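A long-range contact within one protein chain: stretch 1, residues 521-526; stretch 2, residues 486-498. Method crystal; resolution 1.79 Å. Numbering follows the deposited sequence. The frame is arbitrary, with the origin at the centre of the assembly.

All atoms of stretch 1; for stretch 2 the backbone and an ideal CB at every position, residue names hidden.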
ATOM      1  N   LEU A 521       4.382 -13.949 -44.012  1.00 17.52           N
ATOM      2  CA  LEU A 521       4.597 -14.250 -42.606  1.00 17.28           C
ATOM      3  C   LEU A 521       5.958 -14.916 -42.485  1.00 17.61           C
ATOM      4  O   LEU A 521       6.316 -15.750 -43.322  1.00 17.25           O
ATOM      5  CB  LEU A 521       3.511 -15.175 -42.061  1.00 15.29           C
ATOM      6  CG  LEU A 521       2.140 -14.538 -41.862  1.00 18.17           C
ATOM      7  CD1 LEU A 521       1.081 -15.597 -41.612  1.00 18.48           C
ATOM      8  CD2 LEU A 521       2.211 -13.572 -40.689  1.00 18.07           C
ATOM      9  N   VAL A 522       6.716 -14.534 -41.459  1.00 16.97           N
ATOM     10  CA  VAL A 522       8.048 -15.077 -41.213  1.00 14.68           C
ATOM     11  C   VAL A 522       8.145 -15.456 -39.743  1.00 15.43           C
ATOM     12  O   VAL A 522       7.830 -14.647 -38.862  1.00 16.37           O
ATOM     13  CB  VAL A 522       9.160 -14.072 -41.571  1.00 17.16           C
ATOM     14  CG1 VAL A 522      10.542 -14.678 -41.276  1.00 18.51           C
ATOM     15  CG2 VAL A 522       9.055 -13.625 -43.036  1.00 19.84           C
ATOM     16  N   GLN A 523       8.554 -16.687 -39.477  1.00 14.08           N
ATOM     17  CA  GLN A 523       8.952 -17.095 -38.142  1.00 12.62           C
ATOM     18  C   GLN A 523      10.464 -16.971 -38.075  1.00 16.48           C
ATOM     19  O   GLN A 523      11.168 -17.638 -38.837  1.00 14.61           O
ATOM     20  CB  GLN A 523       8.532 -18.527 -37.838  1.00 13.73           C
ATOM     21  CG  GLN A 523       9.130 -19.090 -36.532  1.00 15.38           C
ATOM     22  CD  GLN A 523       8.419 -18.548 -35.303  1.00 16.40           C
ATOM     23  OE1 GLN A 523       7.213 -18.733 -35.130  1.00 14.72           O
ATOM     24  NE2 GLN A 523       9.161 -17.860 -34.446  1.00 16.21           N
ATOM     25  N   GLN A 524      10.959 -16.137 -37.165  1.00 14.18           N
ATOM     26  CA  GLN A 524      12.386 -16.089 -36.870  1.00 14.15           C
ATOM     27  C   GLN A 524      12.668 -16.880 -35.598  1.00 15.16           C
ATOM     28  O   GLN A 524      11.916 -16.805 -34.622  1.00 13.68           O
ATOM     29  CB  GLN A 524      12.884 -14.649 -36.711  1.00 13.91           C
ATOM     30  CG  GLN A 524      14.354 -14.587 -36.281  1.00 14.30           C
ATOM     31  CD  GLN A 524      14.923 -13.198 -36.395  1.00 16.08           C
ATOM     32  OE1 GLN A 524      15.039 -12.668 -37.491  1.00 16.19           O
ATOM     33  NE2 GLN A 524      15.293 -12.599 -35.259  1.00 16.01           N
ATOM     34  N   TRP A 525      13.728 -17.674 -35.628  1.00 13.88           N
ATOM     35  CA  TRP A 525      14.261 -18.300 -34.434  1.00 13.08           C
ATOM     36  C   TRP A 525      15.645 -17.732 -34.151  1.00 12.99           C
ATOM     37  O   TRP A 525      16.362 -17.298 -35.060  1.00 13.86           O
ATOM     38  CB  TRP A 525      14.370 -19.811 -34.594  1.00 12.73           C
ATOM     39  CG  TRP A 525      13.078 -20.580 -34.649  1.00 13.23           C
ATOM     40  CD1 TRP A 525      12.384 -21.050 -33.595  1.00 13.72           C
ATOM     41  CD2 TRP A 525      12.366 -21.013 -35.826  1.00 13.19           C
ATOM     42  NE1 TRP A 525      11.269 -21.736 -34.019  1.00 14.59           N
ATOM     43  CE2 TRP A 525      11.236 -21.725 -35.385  1.00 13.05           C
ATOM     44  CE3 TRP A 525      12.564 -20.850 -37.197  1.00 14.68           C
ATOM     45  CZ2 TRP A 525      10.328 -22.314 -36.271  1.00 11.66           C
ATOM     46  CZ3 TRP A 525      11.639 -21.409 -38.074  1.00 14.83           C
ATOM     47  CH2 TRP A 525      10.546 -22.134 -37.606  1.00 12.12           C
ATOM     48  N   SER A 526      16.034 -17.800 -32.879  1.00 13.82           N
ATOM     49  CA  SER A 526      17.307 -17.255 -32.432  1.00 14.05           C
ATOM     50  C   SER A 526      17.765 -17.971 -31.171  1.00 13.10           C
ATOM     51  O   SER A 526      16.953 -18.379 -30.338  1.00 14.45           O
ATOM     52  CB  SER A 526      17.182 -15.760 -32.137  1.00 14.04           C
ATOM     53  OG  SER A 526      18.407 -15.264 -31.655  1.00 16.24           O
ATOM     54  N   UNK A 486      14.666  -4.663 -43.358  1.00 22.52           N
ATOM     55  CA  UNK A 486      15.238  -5.919 -43.804  1.00 22.52           C
ATOM     56  C   UNK A 486      15.084  -6.990 -42.733  1.00 21.11           C
ATOM     57  O   UNK A 486      15.467  -6.788 -41.580  1.00 21.97           O
ATOM     58  CB  UNK A 486      16.713  -5.736 -44.168  1.00 22.52           C
ATOM     59  N   UNK A 487      14.553  -8.148 -43.132  1.00 20.67           N
ATOM     60  CA  UNK A 487      14.480  -9.277 -42.209  1.00 18.59           C
ATOM     61  C   UNK A 487      15.818  -9.982 -42.070  1.00 18.30           C
ATOM     62  O   UNK A 487      15.950 -10.882 -41.238  1.00 20.62           O
ATOM     63  CB  UNK A 487      13.416 -10.273 -42.675  1.00 18.59           C
ATOM     64  N   UNK A 488      16.826  -9.577 -42.838  1.00 20.57           N
ATOM     65  CA  UNK A 488      18.180 -10.064 -42.639  1.00 20.71           C
ATOM     66  C   UNK A 488      18.861  -9.401 -41.453  1.00 21.56           C
ATOM     67  O   UNK A 488      19.763 -10.003 -40.857  1.00 22.19           O
ATOM     68  CB  UNK A 488      19.009  -9.838 -43.905  1.00 20.71           C
ATOM     69  N   UNK A 489      18.425  -8.206 -41.067  1.00 21.05           N
ATOM     70  CA  UNK A 489      19.092  -7.418 -40.035  1.00 22.59           C
ATOM     71  C   UNK A 489      18.246  -7.287 -38.772  1.00 22.31           C
ATOM     72  O   UNK A 489      18.229  -6.232 -38.129  1.00 21.95           O
ATOM     73  CB  UNK A 489      19.430  -6.028 -40.576  1.00 22.59           C
ATOM     74  N   UNK A 490      17.558  -8.366 -38.383  1.00 19.32           N
ATOM     75  CA  UNK A 490      16.771  -8.416 -37.153  1.00 18.27           C
ATOM     76  C   UNK A 490      17.386  -9.352 -36.119  1.00 18.98           C
ATOM     77  O   UNK A 490      16.702  -9.768 -35.173  1.00 18.57           O
ATOM     78  CB  UNK A 490      15.339  -8.857 -37.463  1.00 18.27           C
ATOM     79  N   UNK A 491      18.669  -9.689 -36.279  1.00 17.71           N
ATOM     80  CA  UNK A 491      19.339 -10.608 -35.368  1.00 18.70           C
ATOM     81  C   UNK A 491      19.743  -9.944 -34.059  1.00 17.30           C
ATOM     82  O   UNK A 491      19.899 -10.627 -33.039  1.00 17.08           O
ATOM     83  CB  UNK A 491      20.575 -11.202 -36.045  1.00 18.70           C
ATOM     84  N   UNK A 492      19.939  -8.630 -34.076  1.00 19.81           N
ATOM     85  CA  UNK A 492      20.270  -7.892 -32.865  1.00 21.27           C
ATOM     86  C   UNK A 492      19.063  -7.451 -32.056  1.00 20.74           C
ATOM     87  O   UNK A 492      19.146  -7.322 -30.830  1.00 23.84           O
ATOM     88  CB  UNK A 492      21.102  -6.661 -33.231  1.00 21.27           C
ATOM     89  N   UNK A 493      17.929  -7.234 -32.718  1.00 20.08           N
ATOM     90  CA  UNK A 493      16.783  -6.599 -32.081  1.00 21.64           C
ATOM     91  C   UNK A 493      15.678  -7.574 -31.704  1.00 21.95           C
ATOM     92  O   UNK A 493      14.869  -7.260 -30.824  1.00 22.07           O
ATOM     93  CB  UNK A 493      16.213  -5.524 -33.008  1.00 21.64           C
ATOM     94  N   UNK A 494      15.615  -8.737 -32.341  1.00 17.21           N
ATOM     95  CA  UNK A 494      14.594  -9.727 -32.049  1.00 15.85           C
ATOM     96  C   UNK A 494      15.228 -11.109 -31.934  1.00 15.83           C
ATOM     97  O   UNK A 494      16.230 -11.400 -32.594  1.00 16.10           O
ATOM     98  CB  UNK A 494      13.509  -9.718 -33.127  1.00 15.85           C
ATOM     99  N   UNK A 495      14.652 -11.943 -31.067  1.00 14.47           N
ATOM    100  CA  UNK A 495      15.077 -13.326 -30.923  1.00 13.73           C
ATOM    101  C   UNK A 495      14.151 -14.235 -31.712  1.00 14.08           C
ATOM    102  O   UNK A 495      14.076 -14.155 -32.945  1.00 15.93           O
ATOM    103  CB  UNK A 495      15.107 -13.736 -29.449  1.00 13.73           C
ATOM    104  N   UNK A 496      13.442 -15.108 -31.007  1.00 13.69           N
ATOM    105  CA  UNK A 496      12.374 -15.885 -31.616  1.00 12.67           C
ATOM    106  C   UNK A 496      11.152 -14.988 -31.727  1.00 14.44           C
ATOM    107  O   UNK A 496      10.636 -14.536 -30.700  1.00 15.82           O
ATOM    108  CB  UNK A 496      12.066 -17.148 -30.808  1.00 12.67           C
ATOM    109  N   UNK A 497      10.689 -14.729 -32.953  1.00 14.57           N
ATOM    110  CA  UNK A 497       9.624 -13.754 -33.176  1.00 14.53           C
ATOM    111  C   UNK A 497       8.898 -14.049 -34.485  1.00 16.33           C
ATOM    112  O   UNK A 497       9.512 -14.444 -35.472  1.00 17.23           O
ATOM    113  CB  UNK A 497      10.190 -12.333 -33.190  1.00 14.53           C
ATOM    114  N   UNK A 498       7.594 -13.780 -34.499  1.00 15.60           N
ATOM    115  CA  UNK A 498       6.798 -13.824 -35.723  1.00 13.94           C
ATOM    116  C   UNK A 498       6.682 -12.418 -36.298  1.00 16.79           C
ATOM    117  O   UNK A 498       6.364 -11.461 -35.573  1.00 16.74           O
ATOM    118  CB  UNK A 498       5.413 -14.416 -35.456  1.00 13.94           C
TER

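Stretch 1 is a β-strand, and residues 496-498 run antiparallel to it, with 173° between the two axes and a closest approach of 4.6 Å. The remainder of stretch 2 is loop or turn, so each position is judged by what its CA-to-CB bond meets.

At position 486 the ideal CB has nothing of stretch 1 within 5.5 Å, and stretch 1 sets no preference. The residue is Ser486, whose OG accepts a hydrogen bond from the backbone N of position 488 (3.0 Å).

Position 487 points toward stretch 1, its ideal CB 5.4 Å from Val522 CG1. That gap invites an apolar side chain long enough to reach a valine; leucine, isoleucine or methionine would suit. It is Ile487, whose CD1 comes 4.3 Å from Val522 CG2.

Positions 488 and 489 point away, and many side chains would serve; they are Thr488 and Asn489.

Position 490 turns back toward stretch 1, with its ideal CB 3.8 Å from Gln524 OE1. Its backbone O is 3.2 Å from Gln524 NE2, an amide contact available to any residue, so the side chain may be chosen on other grounds and an aliphatic one is reasonable. It is Leu490, with chi1 m and chi2 t. The NE2 to O pair is a hydrogen bond, nearly straight at 173°. On the other side of the same amide, a water donates to both Gln524 OE1 (2.8 Å) and Ile487 O (2.7 Å).

Positions 491, 492 and 493 find nothing of stretch 1 within 5.5 Å of their ideal CB atoms. Position 492 has room for a side chain and phi/psi of -86/-28°, so glycine is not required by these criteria. The residues are Arg491, Gly492 and Ser493.

At position 494 CB points sideways, 4.0 Å from Gln524 NE2; aliphatic or polar groups could fit. It is Leu494. A water donates to its O and accepts from Ser526 OG, both at 2.7 Å.

Position 495 has phi/psi of -99/-116°, a conformation that favours glycine, and an ideal CB would lie 4.0 Å from Ser526 CB. It is Gly495, whose O accepts a second hydrogen bond from Gln524 NE2 (3.0 Å).

Position 496 points sideways, but the backbone N and O of Ser526 lie nearby, with the ideal CB 4.5 Å from Ser526 N, so a short side chain carrying both acceptor and donor is attractive; aspartate could supply the acceptor alone. Asn496 provides both: OD1 accepts from Ser526 N (2.8 Å), and ND2 gives a weak bond to Ser526 O (3.3 Å).

Position 497 pairs with Gln524 through Gln524 N to its O (2.8 Å) and its N to Gln524 O (2.9 Å). Its CB shares a face with the Gln524 side chain, 5.0 Å from Gln524 CB; small residues would suit, and it is Ala497.

Position 498 pairs with Gln523 without hydrogen bonds, its CB on the Gln523 face. A β-branched residue suits a strand here: Val498, whose CG2 lies 3.4 Å from Gln523 OE1.

Stretch 2, residues 486-498: SITNLRGSLGNAV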
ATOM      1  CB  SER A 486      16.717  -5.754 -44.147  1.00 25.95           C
ATOM      2  OG  SER A 486      17.316  -7.024 -44.312  1.00 24.94           O
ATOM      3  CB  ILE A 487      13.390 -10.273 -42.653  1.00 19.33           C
ATOM      4  CG1 ILE A 487      13.664 -10.802 -44.060  1.00 20.14           C
ATOM      5  CG2 ILE A 487      12.029  -9.628 -42.576  1.00 20.88           C
ATOM      6  CD1 ILE A 487      12.827 -12.068 -44.389  1.00 21.22           C
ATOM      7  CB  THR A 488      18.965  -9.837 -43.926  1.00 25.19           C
ATOM      8  OG1 THR A 488      18.335 -10.589 -44.967  1.00 23.82           O
ATOM      9  CG2 THR A 488      20.427 -10.267 -43.792  1.00 26.18           C
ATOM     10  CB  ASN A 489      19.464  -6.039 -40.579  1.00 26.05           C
ATOM     11  CG  ASN A 489      20.318  -6.117 -41.829  1.00 31.53           C
ATOM     12  OD1 ASN A 489      21.084  -7.062 -42.010  1.00 30.98           O
ATOM     13  ND2 ASN A 489      20.194  -5.111 -42.703  1.00 35.74           N
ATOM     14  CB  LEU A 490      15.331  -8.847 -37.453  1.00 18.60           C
ATOM     15  CG  LEU A 490      14.546  -7.963 -38.418  1.00 20.93           C
ATOM     16  CD1 LEU A 490      13.162  -8.561 -38.708  1.00 22.72           C
ATOM     17  CD2 LEU A 490      14.395  -6.555 -37.852  1.00 23.05           C
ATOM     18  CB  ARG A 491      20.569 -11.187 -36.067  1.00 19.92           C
ATOM     19  CG  ARG A 491      20.179 -11.876 -37.382  1.00 20.06           C
ATOM     20  CD  ARG A 491      21.374 -12.293 -38.165  1.00 18.53           C
ATOM     21  NE  ARG A 491      22.007 -13.485 -37.622  1.00 18.24           N
ATOM     22  CZ  ARG A 491      23.054 -14.065 -38.197  1.00 18.94           C
ATOM     23  NH1 ARG A 491      23.554 -13.541 -39.305  1.00 20.65           N
ATOM     24  NH2 ARG A 491      23.599 -15.160 -37.678  1.00 17.71           N
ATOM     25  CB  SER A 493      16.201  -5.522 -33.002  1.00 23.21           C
ATOM     26  OG  SER A 493      15.768  -6.050 -34.241  1.00 25.44           O
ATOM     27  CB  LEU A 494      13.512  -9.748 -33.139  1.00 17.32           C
ATOM     28  CG  LEU A 494      12.682  -8.481 -33.363  1.00 21.32           C
ATOM     29  CD1 LEU A 494      11.895  -8.607 -34.644  1.00 21.12           C
ATOM     30  CD2 LEU A 494      11.753  -8.224 -32.185  1.00 20.65           C
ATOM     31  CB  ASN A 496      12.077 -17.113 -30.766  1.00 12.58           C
ATOM     32  CG  ASN A 496      13.291 -17.997 -30.585  1.00 14.14           C
ATOM     33  OD1 ASN A 496      13.724 -18.675 -31.503  1.00 13.80           O
ATOM     34  ND2 ASN A 496      13.841 -18.001 -29.388  1.00 17.22           N
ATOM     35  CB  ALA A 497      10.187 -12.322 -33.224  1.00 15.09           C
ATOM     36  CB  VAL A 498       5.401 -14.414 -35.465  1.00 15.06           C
ATOM     37  CG1 VAL A 498       4.614 -14.463 -36.772  1.00 16.12           C
ATOM     38  CG2 VAL A 498       5.506 -15.807 -34.809  1.00 16.52           C
TER
HETATM   39  O   HOH W   1      17.173 -11.614 -38.910  1.00 18.57           O
HETATM   40  O   HOH W   2      18.460 -12.899 -33.024  1.00 17.03           O
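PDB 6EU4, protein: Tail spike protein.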